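Local coordinates for protein cryptochrome DASH, chloroplastic/mitochondrial (Arabidopsis thaliana, PDB 2J4D) that binds FAD and a methenyltetrahydrofolate light antenna, repairs cyclobutane pyrimidine dimers in single-stranded DNA, and may act as a blue-light photoreceptor, at residues Val41-Phe46 against Leu69-Leu74; Asp75-His80 against Ser120-Glu125. All coordinates share one frame; numbering follows the deposited sequence.

Contact 1: residues Val41-Phe46 against Leu69-Leu74; sequences VTILWF and LPVYCL
Strand Val41-Phe46 pairs in parallel with Leu69-Leu74, starting where Leu69 N donates to Thr42 O at 2.8 Å. The two strands and helix 56-63 between them form a beta-alpha-beta unit of the photolyase alpha/beta domain, a Rossmann-like fold. The contact is buried throughout. Its tight part runs from the Thr42-Leu69 bond to the Phe46-Val71 bond, four backbone hydrogen bonds. Leu44 gives both its N-H and its C=O to strand 69-74: its N donates to Leu69 O, and its O accepts from Val71 N at 2.8 Å. The Leu44 N-H reaches Leu69 O from well above the carbonyl plane. The N-H of Phe46 points almost straight at Val71 O, with an angle of 172° at the hydrogen. Pro70 has no N-H, but its N faces away from strand 41-46, so no bond to that strand is lost.

On one face lie Ile43, Trp45, Leu69 and Val71, and helix 123-134 packs against this side. Ile43 CG2, anti to its backbone N, meets Val71 CG2 at 3.9 Å. On the other face lie Leu44, Phe46, Pro70 and Tyr72, with helix 92-111 against Phe46 and Tyr72. The Phe46 ring stands alongside Pro70, its CE2 edge 4.0 Å from Pro70 CB.

The pairing loosens at the C-terminal ends. Cys73 SG lies obliquely to the five-membered ring of Trp45, 5.3 Å from its centroid, a long sulfur-aromatic approach. Tyr72 CD1 lies 3.5 Å from Phe46 O, but Cys73 N is too far from that oxygen for a direct bond. A water bridges them. Trp45 has CG anti to its backbone N (chi1 170°), and its indole NE1 donates to the same water. The water accepts from Cys73 N at 2.8 Å and donates to Phe46 O at 2.7 Å.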
loop_
_atom_site.group_PDB
_atom_site.type_symbol
_atom_site.label_atom_id
_atom_site.label_comp_id
_atom_site.label_asym_id
_atom_site.label_seq_id
_atom_site.Cartn_x
_atom_site.Cartn_y
_atom_site.Cartn_z
ATOM N N VAL A 41 20.226 -3.013 -25.007
ATOM C CA VAL A 41 19.958 -2.454 -23.694
ATOM C C VAL A 41 18.500 -2.090 -23.439
ATOM O O VAL A 41 17.793 -1.622 -24.333
ATOM C CB VAL A 41 20.808 -1.185 -23.470
ATOM C CG1 VAL A 41 20.463 -0.548 -22.127
ATOM C CG2 VAL A 41 22.286 -1.535 -23.531
ATOM N N THR A 42 18.059 -2.314 -22.205
ATOM C CA THR A 42 16.708 -1.951 -21.802
ATOM C C THR A 42 16.806 -1.281 -20.435
ATOM O O THR A 42 17.717 -1.561 -19.651
ATOM C CB THR A 42 15.763 -3.173 -21.679
ATOM O OG1 THR A 42 14.427 -2.715 -21.424
ATOM C CG2 THR A 42 16.189 -4.073 -20.526
ATOM N N ILE A 43 15.878 -0.379 -20.164
ATOM C CA ILE A 43 15.842 0.299 -18.884
ATOM C C ILE A 43 14.600 -0.208 -18.165
ATOM O O ILE A 43 13.532 -0.291 -18.771
ATOM C CB ILE A 43 15.728 1.832 -19.070
ATOM C CG1 ILE A 43 17.055 2.385 -19.599
ATOM C CG2 ILE A 43 15.312 2.497 -17.740
ATOM C CD1 ILE A 43 16.992 3.835 -20.082
ATOM N N LEU A 44 14.749 -0.577 -16.895
ATOM C CA LEU A 44 13.617 -1.027 -16.090
ATOM C C LEU A 44 13.323 0.102 -15.103
ATOM O O LEU A 44 14.128 0.401 -14.217
ATOM C CB LEU A 44 13.954 -2.311 -15.319
ATOM C CG LEU A 44 12.854 -2.844 -14.385
ATOM C CD1 LEU A 44 11.560 -3.088 -15.157
ATOM C CD2 LEU A 44 13.343 -4.144 -13.736
ATOM N N TRP A 45 12.167 0.728 -15.272
ATOM C CA TRP A 45 11.761 1.847 -14.426
ATOM C C TRP A 45 10.832 1.391 -13.296
ATOM O O TRP A 45 9.690 0.986 -13.535
ATOM C CB TRP A 45 11.101 2.917 -15.309
ATOM C CG TRP A 45 10.414 4.043 -14.585
ATOM C CD1 TRP A 45 10.789 4.625 -13.411
ATOM C CD2 TRP A 45 9.234 4.729 -15.015
ATOM N NE1 TRP A 45 9.908 5.633 -13.079
ATOM C CE2 TRP A 45 8.946 5.718 -14.048
ATOM C CE3 TRP A 45 8.391 4.606 -16.133
ATOM C CZ2 TRP A 45 7.846 6.582 -14.159
ATOM C CZ3 TRP A 45 7.300 5.465 -16.246
ATOM C CH2 TRP A 45 7.038 6.441 -15.263
ATOM N N PHE A 46 11.355 1.457 -12.073
ATOM C CA PHE A 46 10.630 1.066 -10.866
ATOM C C PHE A 46 9.792 2.211 -10.304
ATOM O O PHE A 46 10.208 3.369 -10.323
ATOM C CB PHE A 46 11.617 0.636 -9.766
ATOM C CG PHE A 46 12.146 -0.775 -9.911
ATOM C CD1 PHE A 46 11.457 -1.852 -9.354
ATOM C CD2 PHE A 46 13.365 -1.015 -10.541
ATOM C CE1 PHE A 46 11.972 -3.148 -9.412
ATOM C CE2 PHE A 46 13.897 -2.310 -10.609
ATOM C CZ PHE A 46 13.199 -3.381 -10.041
ATOM N N LEU A 69 19.254 -1.921 -17.286
ATOM C CA LEU A 69 19.627 -0.806 -16.424
ATOM C C LEU A 69 18.420 -0.478 -15.536
ATOM O O LEU A 69 17.510 0.225 -15.963
ATOM C CB LEU A 69 20.003 0.435 -17.245
ATOM C CG LEU A 69 20.247 1.697 -16.411
ATOM C CD1 LEU A 69 21.275 1.411 -15.330
ATOM C CD2 LEU A 69 20.729 2.830 -17.311
ATOM N N PRO A 70 18.385 -1.013 -14.305
ATOM C CA PRO A 70 17.277 -0.762 -13.367
ATOM C C PRO A 70 17.388 0.652 -12.801
ATOM O O PRO A 70 18.460 1.074 -12.365
ATOM C CB PRO A 70 17.482 -1.821 -12.281
ATOM C CG PRO A 70 18.304 -2.893 -12.971
ATOM C CD PRO A 70 19.265 -2.080 -13.800
ATOM N N VAL A 71 16.278 1.378 -12.791
ATOM C CA VAL A 71 16.293 2.750 -12.309
ATOM C C VAL A 71 15.111 3.108 -11.419
ATOM O O VAL A 71 13.996 2.641 -11.644
ATOM C CB VAL A 71 16.246 3.747 -13.489
ATOM C CG1 VAL A 71 16.393 5.174 -12.974
ATOM C CG2 VAL A 71 17.329 3.415 -14.504
ATOM N N TYR A 72 15.369 3.928 -10.405
ATOM C CA TYR A 72 14.300 4.436 -9.558
ATOM C C TYR A 72 14.536 5.935 -9.505
ATOM O O TYR A 72 15.658 6.384 -9.246
ATOM C CB TYR A 72 14.332 3.894 -8.131
ATOM C CG TYR A 72 13.223 4.505 -7.289
ATOM C CD1 TYR A 72 11.912 4.026 -7.366
ATOM C CD2 TYR A 72 13.467 5.613 -6.477
ATOM C CE1 TYR A 72 10.873 4.641 -6.658
ATOM C CE2 TYR A 72 12.439 6.236 -5.763
ATOM C CZ TYR A 72 11.148 5.748 -5.861
ATOM O OH TYR A 72 10.137 6.380 -5.174
ATOM N N CYS A 73 13.488 6.705 -9.772
ATOM C CA CYS A 73 13.588 8.159 -9.735
ATOM C C CYS A 73 12.856 8.685 -8.524
ATOM O O CYS A 73 11.677 8.389 -8.321
ATOM C CB CYS A 73 12.956 8.793 -10.976
ATOM S SG CYS A 73 13.684 8.276 -12.530
ATOM N N LEU A 74 13.550 9.462 -7.708
ATOM C CA LEU A 74 12.890 10.038 -6.562
ATOM C C LEU A 74 12.253 11.318 -7.111
ATOM O O LEU A 74 12.907 12.355 -7.235
ATOM C CB LEU A 74 13.893 10.357 -5.470
ATOM C CG LEU A 74 13.113 10.639 -4.193
ATOM C CD1 LEU A 74 12.713 9.337 -3.504
ATOM C CD2 LEU A 74 13.973 11.462 -3.306
HETATM O O HOH W 1 10.827 5.997 -10.301
#

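Contact 2: residues Asp75-His80 against Ser120-Glu125; sequences DPRLFH and SGKPEE
Arg77 and Glu124 meet tip to tip, and the same guanidinium is held along a second edge by Asp75. Glu124 takes it end-on: NH1 donates to OE2 at 2.8 Å and NH2 to OE1 at 3.0 Å. The two planes are nearly coplanar, 30° apart. Asp75 takes it side-on, with Arg77 NE bonded to OD1 and NH2 to OD2, both at 2.8 Å. A bend at chi3 of Arg77 (-65°) turns the group back to Asp75. Asp75 OD1 also accepts from the backbone N of Arg77 at 2.9 Å, which makes an Asx turn at the start of the short 3-10 segment 76-78.

Lys122, the N-cap residue of helix 123-134, runs its aliphatic chain across one face of the guanidinium, with CG 3.7 Å from Arg77 NH2. Pro123 CD sits near the edge, beside Asp75 OD2. Nearer the strands, Pro76 CD packs on the backbone of Gly121, 3.4 Å from its C. The Gly121 backbone angles would jam a side chain against the preceding carbonyl oxygen.

An alanine in place of Arg77 would probably leave the carboxylates of Asp75 and Glu124 without their shared positive mate and uncover the Lys122 chain.

NH2 serves both acids, so four bonds fix the rotation of the guanidinium. Asp75 OD2 and Glu124 OE1 are only 5.2 Å apart, and the arginine charge between them is likely to offset their repulsion and keep both ionised.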
loop_
_atom_site.group_PDB
_atom_site.type_symbol
_atom_site.label_atom_id
_atom_site.label_comp_id
_atom_site.label_asym_id
_atom_site.label_seq_id
_atom_site.Cartn_x
_atom_site.Cartn_y
_atom_site.Cartn_z
ATOM N N ASP A 75 10.976 11.202 -7.464
ATOM C CA ASP A 75 10.176 12.276 -8.056
ATOM C C ASP A 75 9.930 13.390 -7.047
ATOM O O ASP A 75 9.298 13.164 -6.019
ATOM C CB ASP A 75 8.833 11.682 -8.499
ATOM C CG ASP A 75 8.051 12.592 -9.430
ATOM O OD1 ASP A 75 8.088 13.824 -9.245
ATOM O OD2 ASP A 75 7.378 12.051 -10.340
ATOM N N PRO A 76 10.415 14.610 -7.332
ATOM C CA PRO A 76 10.215 15.731 -6.404
ATOM C C PRO A 76 8.748 16.000 -6.047
ATOM O O PRO A 76 8.436 16.490 -4.959
ATOM C CB PRO A 76 10.874 16.912 -7.135
ATOM C CG PRO A 76 10.765 16.534 -8.593
ATOM C CD PRO A 76 11.089 15.055 -8.566
ATOM N N ARG A 77 7.841 15.669 -6.957
ATOM C CA ARG A 77 6.423 15.889 -6.710
ATOM C C ARG A 77 5.896 15.000 -5.577
ATOM O O ARG A 77 4.894 15.320 -4.951
ATOM C CB ARG A 77 5.629 15.646 -7.997
ATOM C CG ARG A 77 5.897 16.703 -9.065
ATOM C CD ARG A 77 5.437 16.270 -10.453
ATOM N NE ARG A 77 6.205 15.123 -10.932
ATOM C CZ ARG A 77 6.447 14.862 -12.210
ATOM N NH1 ARG A 77 5.978 15.668 -13.156
ATOM N NH2 ARG A 77 7.171 13.804 -12.543
ATOM N N LEU A 78 6.588 13.895 -5.307
ATOM C CA LEU A 78 6.178 12.972 -4.252
ATOM C C LEU A 78 6.357 13.610 -2.869
ATOM O O LEU A 78 5.776 13.159 -1.878
ATOM C CB LEU A 78 7.007 11.690 -4.343
ATOM C CG LEU A 78 6.570 10.500 -3.491
ATOM C CD1 LEU A 78 5.189 10.042 -3.937
ATOM C CD2 LEU A 78 7.578 9.365 -3.637
ATOM N N PHE A 79 7.155 14.668 -2.812
ATOM C CA PHE A 79 7.399 15.339 -1.551
ATOM C C PHE A 79 6.960 16.785 -1.526
ATOM O O PHE A 79 7.579 17.619 -0.864
ATOM C CB PHE A 79 8.871 15.208 -1.181
ATOM C CG PHE A 79 9.273 13.796 -0.921
ATOM C CD1 PHE A 79 9.011 13.209 0.310
ATOM C CD2 PHE A 79 9.826 13.022 -1.935
ATOM C CE1 PHE A 79 9.288 11.862 0.527
ATOM C CE2 PHE A 79 10.107 11.672 -1.728
ATOM C CZ PHE A 79 9.835 11.094 -0.497
ATOM N N HIS A 80 5.899 17.079 -2.269
ATOM C CA HIS A 80 5.328 18.413 -2.267
ATOM C C HIS A 80 4.124 18.316 -1.339
ATOM O O HIS A 80 4.280 17.845 -0.220
ATOM C CB HIS A 80 4.941 18.840 -3.685
ATOM C CG HIS A 80 6.118 19.234 -4.522
ATOM N ND1 HIS A 80 6.047 19.392 -5.889
ATOM C CD2 HIS A 80 7.400 19.510 -4.177
ATOM C CE1 HIS A 80 7.235 19.745 -6.350
ATOM N NE2 HIS A 80 8.072 19.825 -5.331
ATOM N N SER A 120 17.542 11.579 -8.328
ATOM C CA SER A 120 16.494 12.441 -7.792
ATOM C C SER A 120 16.053 13.354 -8.925
ATOM O O SER A 120 16.874 14.044 -9.517
ATOM C CB SER A 120 17.016 13.282 -6.621
ATOM O OG SER A 120 17.169 12.491 -5.457
ATOM N N GLY A 121 14.760 13.350 -9.233
ATOM C CA GLY A 121 14.264 14.190 -10.309
ATOM C C GLY A 121 13.038 13.592 -10.976
ATOM O O GLY A 121 12.591 12.511 -10.598
ATOM N N LYS A 122 12.497 14.293 -11.967
ATOM C CA LYS A 122 11.317 13.819 -12.679
ATOM C C LYS A 122 11.668 12.715 -13.670
ATOM O O LYS A 122 12.621 12.835 -14.435
ATOM C CB LYS A 122 10.657 14.980 -13.427
ATOM C CG LYS A 122 10.079 16.036 -12.508
ATOM C CD LYS A 122 9.588 17.242 -13.294
ATOM C CE LYS A 122 9.044 18.309 -12.351
ATOM N NZ LYS A 122 8.609 19.551 -13.066
ATOM N N PRO A 123 10.894 11.617 -13.661
ATOM C CA PRO A 123 11.121 10.486 -14.565
ATOM C C PRO A 123 11.156 10.920 -16.032
ATOM O O PRO A 123 11.955 10.405 -16.818
ATOM C CB PRO A 123 9.923 9.576 -14.289
ATOM C CG PRO A 123 9.617 9.846 -12.852
ATOM C CD PRO A 123 9.746 11.357 -12.773
ATOM N N GLU A 124 10.276 11.856 -16.398
ATOM C CA GLU A 124 10.205 12.321 -17.781
ATOM C C GLU A 124 11.448 13.085 -18.203
ATOM O O GLU A 124 11.641 13.346 -19.389
ATOM C CB GLU A 124 8.955 13.181 -18.023
ATOM C CG GLU A 124 8.891 14.465 -17.219
ATOM C CD GLU A 124 8.100 14.313 -15.929
ATOM O OE1 GLU A 124 8.166 13.232 -15.306
ATOM O OE2 GLU A 124 7.419 15.283 -15.531
ATOM N N GLU A 125 12.285 13.456 -17.242
ATOM C CA GLU A 125 13.523 14.157 -17.570
ATOM C C GLU A 125 14.697 13.189 -17.462
ATOM O O GLU A 125 15.579 13.160 -18.326
ATOM C CB GLU A 125 13.709 15.370 -16.646
ATOM C CG GLU A 125 12.769 16.524 -17.009
ATOM C CD GLU A 125 12.758 17.667 -16.000
ATOM O OE1 GLU A 125 13.558 17.646 -15.041
ATOM O OE2 GLU A 125 11.940 18.596 -16.173
#

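Overall arrangement
After strand 4-7 and helix 12-26, the chain runs along strand 41-46, crosses back through helix 56-63 and enters strand 67-74 in the same direction. Contact 1 closes this first loop. The chain leaves that strand straight into 75-80, then passes through helix 92-111 and strand 117-120. Contact 2 closes this second loop at the start of helix 123-134. The two loops follow in series; neither nests in nor crosses the other. Contact 1 joins central strands of the parallel sheet, whereas contact 2 ties the turns that follow the C-terminal ends of strands 67-74 and 117-120. They touch directly: Gly121 N probably bonds to Leu74 O at 2.9 Å, and Trp45 CZ2 packs on Pro123 CB.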